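PDB 6QPS: polysaccharide Lyase Family 6 from Bacteroides cellulosilyticus, which depolymerises alginate as a mannuronic acid-specific lyase of the human gut microbiota, and carries a bound calcium ion. Local coordinates for residues Val268-His273 and Arg294-Gly299; Leu101-Phe106 and Pro450-Ala455. One frame throughout, in Å; residues are numbered along the deposited sequence.

Contact 1: residues Val268-His273 and Arg294-Gly299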
loop_
_atom_site.group_PDB
_atom_site.type_symbol
_atom_site.label_atom_id
_atom_site.label_comp_id
_atom_site.label_asym_id
_atom_site.label_seq_id
_atom_site.Cartn_x
_atom_site.Cartn_y
_atom_site.Cartn_z
ATOM N N VAL A 268 -2.690 -6.417 4.264
ATOM C CA VAL A 268 -3.928 -6.917 4.855
ATOM C C VAL A 268 -5.095 -6.823 3.881
ATOM O O VAL A 268 -5.459 -5.723 3.436
ATOM C CB VAL A 268 -4.259 -6.174 6.157
ATOM C CG1 VAL A 268 -5.521 -6.729 6.825
ATOM C CG2 VAL A 268 -3.050 -6.236 7.114
ATOM N N CYS A 269 -5.709 -7.978 3.580
ATOM C CA CYS A 269 -6.951 -8.057 2.802
ATOM C C CYS A 269 -8.069 -7.879 3.826
ATOM O O CYS A 269 -8.666 -8.849 4.313
ATOM C CB CYS A 269 -7.050 -9.412 2.102
ATOM S SG CYS A 269 -5.919 -9.567 0.686
ATOM N N ARG A 270 -8.319 -6.612 4.197
ATOM C CA ARG A 270 -9.169 -6.305 5.352
ATOM C C ARG A 270 -10.655 -6.378 5.032
ATOM O O ARG A 270 -11.426 -6.992 5.787
ATOM C CB ARG A 270 -8.793 -4.938 5.946
ATOM C CG ARG A 270 -9.666 -4.541 7.133
ATOM C CD ARG A 270 -9.550 -5.517 8.319
ATOM N NE ARG A 270 -10.504 -5.177 9.370
ATOM C CZ ARG A 270 -11.743 -5.643 9.449
ATOM N NH1 ARG A 270 -12.175 -6.531 8.558
ATOM N NH2 ARG A 270 -12.550 -5.246 10.426
ATOM N N HIS A 271 -11.068 -5.726 3.946
ATOM C CA HIS A 271 -12.444 -5.806 3.474
ATOM C C HIS A 271 -12.406 -5.955 1.950
ATOM O O HIS A 271 -11.419 -5.594 1.305
ATOM C CB HIS A 271 -13.266 -4.538 3.770
ATOM C CG HIS A 271 -13.383 -4.123 5.206
ATOM N ND1 HIS A 271 -13.842 -4.943 6.218
ATOM C CD2 HIS A 271 -13.229 -2.895 5.765
ATOM C CE1 HIS A 271 -13.908 -4.251 7.347
ATOM N NE2 HIS A 271 -13.558 -3.002 7.094
ATOM N N GLY A 272 -13.494 -6.460 1.373
ATOM C CA GLY A 272 -13.567 -6.714 -0.057
ATOM C C GLY A 272 -12.923 -8.021 -0.512
ATOM O O GLY A 272 -12.210 -8.712 0.227
ATOM N N HIS A 273 -13.196 -8.367 -1.773
ATOM C CA HIS A 273 -13.049 -9.729 -2.295
ATOM C C HIS A 273 -12.231 -9.737 -3.582
ATOM O O HIS A 273 -12.101 -8.725 -4.286
ATOM C CB HIS A 273 -14.437 -10.376 -2.541
ATOM C CG HIS A 273 -15.402 -10.089 -1.435
ATOM N ND1 HIS A 273 -15.273 -10.626 -0.167
ATOM C CD2 HIS A 273 -16.456 -9.241 -1.389
ATOM C CE1 HIS A 273 -16.249 -10.151 0.594
ATOM N NE2 HIS A 273 -16.948 -9.276 -0.113
ATOM N N ARG A 294 -2.291 -11.022 5.667
ATOM C CA ARG A 294 -3.463 -11.317 6.488
ATOM C C ARG A 294 -4.691 -11.453 5.597
ATOM O O ARG A 294 -5.006 -10.530 4.827
ATOM C CB ARG A 294 -3.682 -10.225 7.539
ATOM C CG ARG A 294 -4.825 -10.442 8.507
ATOM C CD ARG A 294 -4.487 -9.930 9.906
ATOM N NE ARG A 294 -4.199 -8.505 9.996
ATOM C CZ ARG A 294 -5.079 -7.576 10.382
ATOM N NH1 ARG A 294 -6.319 -7.919 10.682
ATOM N NH2 ARG A 294 -4.713 -6.300 10.478
ATOM N N ILE A 295 -5.388 -12.585 5.718
ATOM C CA ILE A 295 -6.519 -12.952 4.863
ATOM C C ILE A 295 -7.825 -12.963 5.667
ATOM O O ILE A 295 -7.965 -13.732 6.631
ATOM C CB ILE A 295 -6.279 -14.318 4.203
ATOM C CG1 ILE A 295 -5.036 -14.290 3.324
ATOM C CG2 ILE A 295 -7.531 -14.747 3.433
ATOM C CD1 ILE A 295 -5.117 -13.330 2.152
ATOM N N ILE A 296 -8.753 -12.081 5.256
ATOM C CA ILE A 296 -10.162 -12.003 5.633
ATOM C C ILE A 296 -10.892 -11.921 4.281
ATOM O O ILE A 296 -10.283 -11.618 3.251
ATOM C CB ILE A 296 -10.417 -10.746 6.516
ATOM C CG1 ILE A 296 -9.506 -10.784 7.753
ATOM C CG2 ILE A 296 -11.878 -10.570 6.945
ATOM C CD1 ILE A 296 -9.176 -9.414 8.283
ATOM N N ASN A 297 -12.195 -12.250 4.260
ATOM C CA ASN A 297 -13.015 -12.143 3.041
ATOM C C ASN A 297 -12.682 -13.197 1.979
ATOM O O ASN A 297 -11.944 -14.145 2.244
ATOM C CB ASN A 297 -12.949 -10.732 2.443
ATOM C CG ASN A 297 -12.947 -9.647 3.496
ATOM O OD1 ASN A 297 -13.968 -9.335 4.050
ATOM N ND2 ASN A 297 -11.777 -9.097 3.798
ATOM N N GLN A 298 -13.282 -13.092 0.791
ATOM C CA GLN A 298 -13.276 -14.230 -0.117
ATOM C C GLN A 298 -12.615 -13.957 -1.457
ATOM O O GLN A 298 -12.476 -12.818 -1.902
ATOM C CB GLN A 298 -14.689 -14.794 -0.322
ATOM C CG GLN A 298 -15.687 -13.869 -0.947
ATOM C CD GLN A 298 -17.070 -14.530 -1.159
ATOM O OE1 GLN A 298 -17.475 -14.740 -2.280
ATOM N NE2 GLN A 298 -17.776 -14.820 -0.082
ATOM N N GLY A 299 -12.261 -15.053 -2.121
ATOM C CA GLY A 299 -11.995 -15.022 -3.537
ATOM C C GLY A 299 -10.595 -14.666 -3.965
ATOM O O GLY A 299 -10.340 -14.618 -5.178
HETATM O O HOH W 1 -14.368 -7.757 6.387
HETATM O O HOH W 2 -15.792 -7.362 3.006
#

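Contact 2: residues Leu101-Phe106 and Pro450-Ala455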
loop_
_atom_site.group_PDB
_atom_site.type_symbol
_atom_site.label_atom_id
_atom_site.label_comp_id
_atom_site.label_asym_id
_atom_site.label_seq_id
_atom_site.Cartn_x
_atom_site.Cartn_y
_atom_site.Cartn_z
ATOM N N LEU A 101 2.145 16.495 -12.482
ATOM C CA LEU A 101 3.102 17.130 -11.587
ATOM C C LEU A 101 4.402 16.346 -11.637
ATOM O O LEU A 101 4.383 15.114 -11.515
ATOM C CB LEU A 101 2.590 17.070 -10.148
ATOM C CG LEU A 101 1.489 18.044 -9.731
ATOM C CD1 LEU A 101 0.194 17.720 -10.397
ATOM C CD2 LEU A 101 1.343 18.026 -8.210
ATOM N N GLU A 102 5.527 17.059 -11.747
ATOM C CA GLU A 102 6.834 16.424 -11.884
ATOM C C GLU A 102 7.909 17.151 -11.084
ATOM O O GLU A 102 8.038 18.377 -11.158
ATOM C CB GLU A 102 7.351 16.431 -13.341
ATOM C CG GLU A 102 6.427 15.884 -14.416
ATOM C CD GLU A 102 7.030 16.037 -15.819
ATOM O OE1 GLU A 102 8.132 16.629 -15.957
ATOM O OE2 GLU A 102 6.383 15.595 -16.784
ATOM N N ASP A 103 8.770 16.386 -10.418
ATOM C CA ASP A 103 10.029 16.900 -9.880
ATOM C C ASP A 103 9.842 17.963 -8.793
ATOM O O ASP A 103 10.733 18.793 -8.586
ATOM C CB ASP A 103 10.934 17.427 -10.995
ATOM C CG ASP A 103 11.479 16.312 -11.887
ATOM O OD1 ASP A 103 11.737 15.199 -11.379
ATOM O OD2 ASP A 103 11.675 16.555 -13.100
ATOM N N LEU A 104 8.724 17.940 -8.076
ATOM C CA LEU A 104 8.443 18.889 -7.003
ATOM C C LEU A 104 8.815 18.292 -5.652
ATOM O O LEU A 104 8.630 17.094 -5.424
ATOM C CB LEU A 104 6.958 19.259 -6.995
ATOM C CG LEU A 104 6.455 19.995 -8.245
ATOM C CD1 LEU A 104 4.947 20.175 -8.169
ATOM C CD2 LEU A 104 7.138 21.340 -8.462
ATOM N N LEU A 105 9.288 19.140 -4.743
ATOM C CA LEU A 105 9.632 18.731 -3.389
ATOM C C LEU A 105 8.685 19.393 -2.402
ATOM O O LEU A 105 8.814 20.594 -2.134
ATOM C CB LEU A 105 11.071 19.117 -3.079
ATOM C CG LEU A 105 11.559 18.985 -1.639
ATOM C CD1 LEU A 105 11.368 17.638 -1.042
ATOM C CD2 LEU A 105 13.059 19.322 -1.563
ATOM N N PHE A 106 7.770 18.602 -1.841
ATOM C CA PHE A 106 6.883 19.047 -0.773
ATOM C C PHE A 106 7.602 18.741 0.539
ATOM O O PHE A 106 7.797 17.574 0.887
ATOM C CB PHE A 106 5.516 18.368 -0.840
ATOM C CG PHE A 106 4.746 18.632 -2.125
ATOM C CD1 PHE A 106 4.913 17.834 -3.235
ATOM C CD2 PHE A 106 3.851 19.683 -2.209
ATOM C CE1 PHE A 106 4.205 18.081 -4.409
ATOM C CE2 PHE A 106 3.146 19.932 -3.389
ATOM C CZ PHE A 106 3.330 19.135 -4.481
ATOM N N PRO A 450 12.464 9.010 -6.843
ATOM C CA PRO A 450 13.120 10.107 -7.582
ATOM C C PRO A 450 14.626 10.153 -7.353
ATOM O O PRO A 450 15.074 10.330 -6.215
ATOM C CB PRO A 450 12.439 11.364 -7.025
ATOM C CG PRO A 450 12.018 10.946 -5.604
ATOM C CD PRO A 450 11.860 9.444 -5.567
ATOM N N THR A 451 15.398 10.052 -8.445
ATOM C CA THR A 451 16.853 9.936 -8.380
ATOM C C THR A 451 17.538 11.174 -7.808
ATOM O O THR A 451 18.693 11.085 -7.353
ATOM C CB THR A 451 17.403 9.713 -9.802
ATOM O OG1 THR A 451 17.067 10.836 -10.632
ATOM C CG2 THR A 451 16.829 8.453 -10.429
ATOM N N TRP A 452 16.869 12.324 -7.809
ATOM C CA TRP A 452 17.486 13.561 -7.368
ATOM C C TRP A 452 17.420 13.772 -5.864
ATOM O O TRP A 452 18.047 14.714 -5.362
ATOM C CB TRP A 452 16.828 14.740 -8.070
ATOM C CG TRP A 452 15.301 14.808 -8.023
ATOM C CD1 TRP A 452 14.432 14.465 -9.028
ATOM C CD2 TRP A 452 14.486 15.295 -6.942
ATOM N NE1 TRP A 452 13.139 14.697 -8.629
ATOM C CE2 TRP A 452 13.146 15.217 -7.360
ATOM C CE3 TRP A 452 14.759 15.795 -5.668
ATOM C CZ2 TRP A 452 12.090 15.626 -6.553
ATOM C CZ3 TRP A 452 13.713 16.187 -4.864
ATOM C CH2 TRP A 452 12.394 16.113 -5.311
ATOM N N HIS A 453 16.692 12.929 -5.137
ATOM C CA HIS A 453 16.504 13.106 -3.702
ATOM C C HIS A 453 17.544 12.264 -2.965
ATOM O O HIS A 453 17.512 11.026 -3.033
ATOM C CB HIS A 453 15.081 12.702 -3.295
ATOM C CG HIS A 453 14.705 13.138 -1.910
ATOM N ND1 HIS A 453 14.790 14.449 -1.498
ATOM C CD2 HIS A 453 14.220 12.441 -0.852
ATOM C CE1 HIS A 453 14.385 14.543 -0.243
ATOM N NE2 HIS A 453 14.036 13.341 0.172
ATOM N N LYS A 454 18.430 12.923 -2.216
ATOM C CA LYS A 454 19.527 12.184 -1.598
ATOM C C LYS A 454 19.015 11.120 -0.623
ATOM O O LYS A 454 19.581 10.025 -0.540
ATOM C CB LYS A 454 20.510 13.139 -0.920
ATOM C CG LYS A 454 21.724 12.442 -0.346
ATOM C CD LYS A 454 22.702 13.418 0.314
ATOM C CE LYS A 454 22.002 14.332 1.287
ATOM N NZ LYS A 454 22.323 14.004 2.738
ATOM N N ALA A 455 17.956 11.410 0.128
ATOM C CA ALA A 455 17.473 10.421 1.084
ATOM C C ALA A 455 16.927 9.177 0.387
ATOM O O ALA A 455 16.979 8.081 0.951
ATOM C CB ALA A 455 16.412 11.023 2.005
#

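Contact 1: residues Val268-His273 and Arg294-Gly299
With CG turned anti to its carbonyl carbon (chi1 -39°), N297 sends its amide back over 268-273, while V268 and R294, both at chi1 -177°, run side by side in the same direction. ND2 of N297 donates to O of R270 at 2.9 Å; the bond is nearly straight and lies in the amide plane of N297, yet it reaches the carbonyl from above its plane. The other end of the amide, OD1, accepts from two waters, one held by ND1 of H271 and one by N of G272, so one amide ties 294-299 to R270 directly and to H271 and G272 through water. With an alanine here, the R270 carbonyl is likely to lose this donor and the two waters their shared acceptor. CG1 of V268 sits over the centre of one face of the R294 guanidinium, 3.7 Å from CZ. The backbones pair through N of C269 and O of R294 (2.9 Å). Beyond N297, N of Q298 meets the H273 ring edge-on in a weak bond to ND1, and NE2 of that ring binds Q224. R270 bonds to S338 and touches calcium ligand E244. Parallel pairing of strands from successive coils is the hallmark of the right-handed parallel beta-helix, the fold of PL6 lyases.

Contact 2: residues Leu101-Phe106 and Pro450-Ala455
The chain bends at D103, where phi is positive (64°) between the strand parts 101-102 and 105-106, and a type I turn from P450 to H453, closed by N of H453 on O of P450 at 3.2 Å, faces this bend. W452 is the main side chain of the contact. Its CG lies between the backbone N and the carbonyl carbon (chi1 51°), which swings the indole back over its own turn, CB of P450 resting on one face toward the rim, and extends the ring toward 103-105. There NE1 gives a weak, bent hydrogen bond to OD1 of D103 at 3.1 Å, the carboxylate and indole planes standing 75° apart. The stronger partner of D103 is R134, whose NE forms a salt bridge with the same OD1; the R134 carbonyl is also a weak acceptor for NE1. At the far end of the indole, CH2 packs 4.0 Å from CB of L105, and O of L104 lies near the ring plane at its edge, 3.9 Å from CH2. L105 also reaches H453 more loosely, CD1 to CE1 at 4.4 Å. V136 of the adjoining strand touches L105, W452 and H453. H453 is at the N-cap position of helix 454-465; the turn leading into this C-terminal helix packs through W452 against the outside of an early coil of the parallel beta-helix.

How the contacts relate
Both contacts belong to one parallel beta-helix but serve different parts of it, with centres 34 Å apart and nearest atoms about 24 Å apart, on opposite sides of the chain's centre. Contact 1 joins neighbouring coils near the calcium site formed by N210, E213, E242 and E244: the R270 side chain comes within about 4 Å of that of E244, and the R294 side chain about 7 Å from the calcium ion. Contact 2 lies away from these annotated sites and brings residues 344 positions apart together, tying the chain's end to an early coil. Contact 1 is nested along the chain within the loop that contact 2 closes.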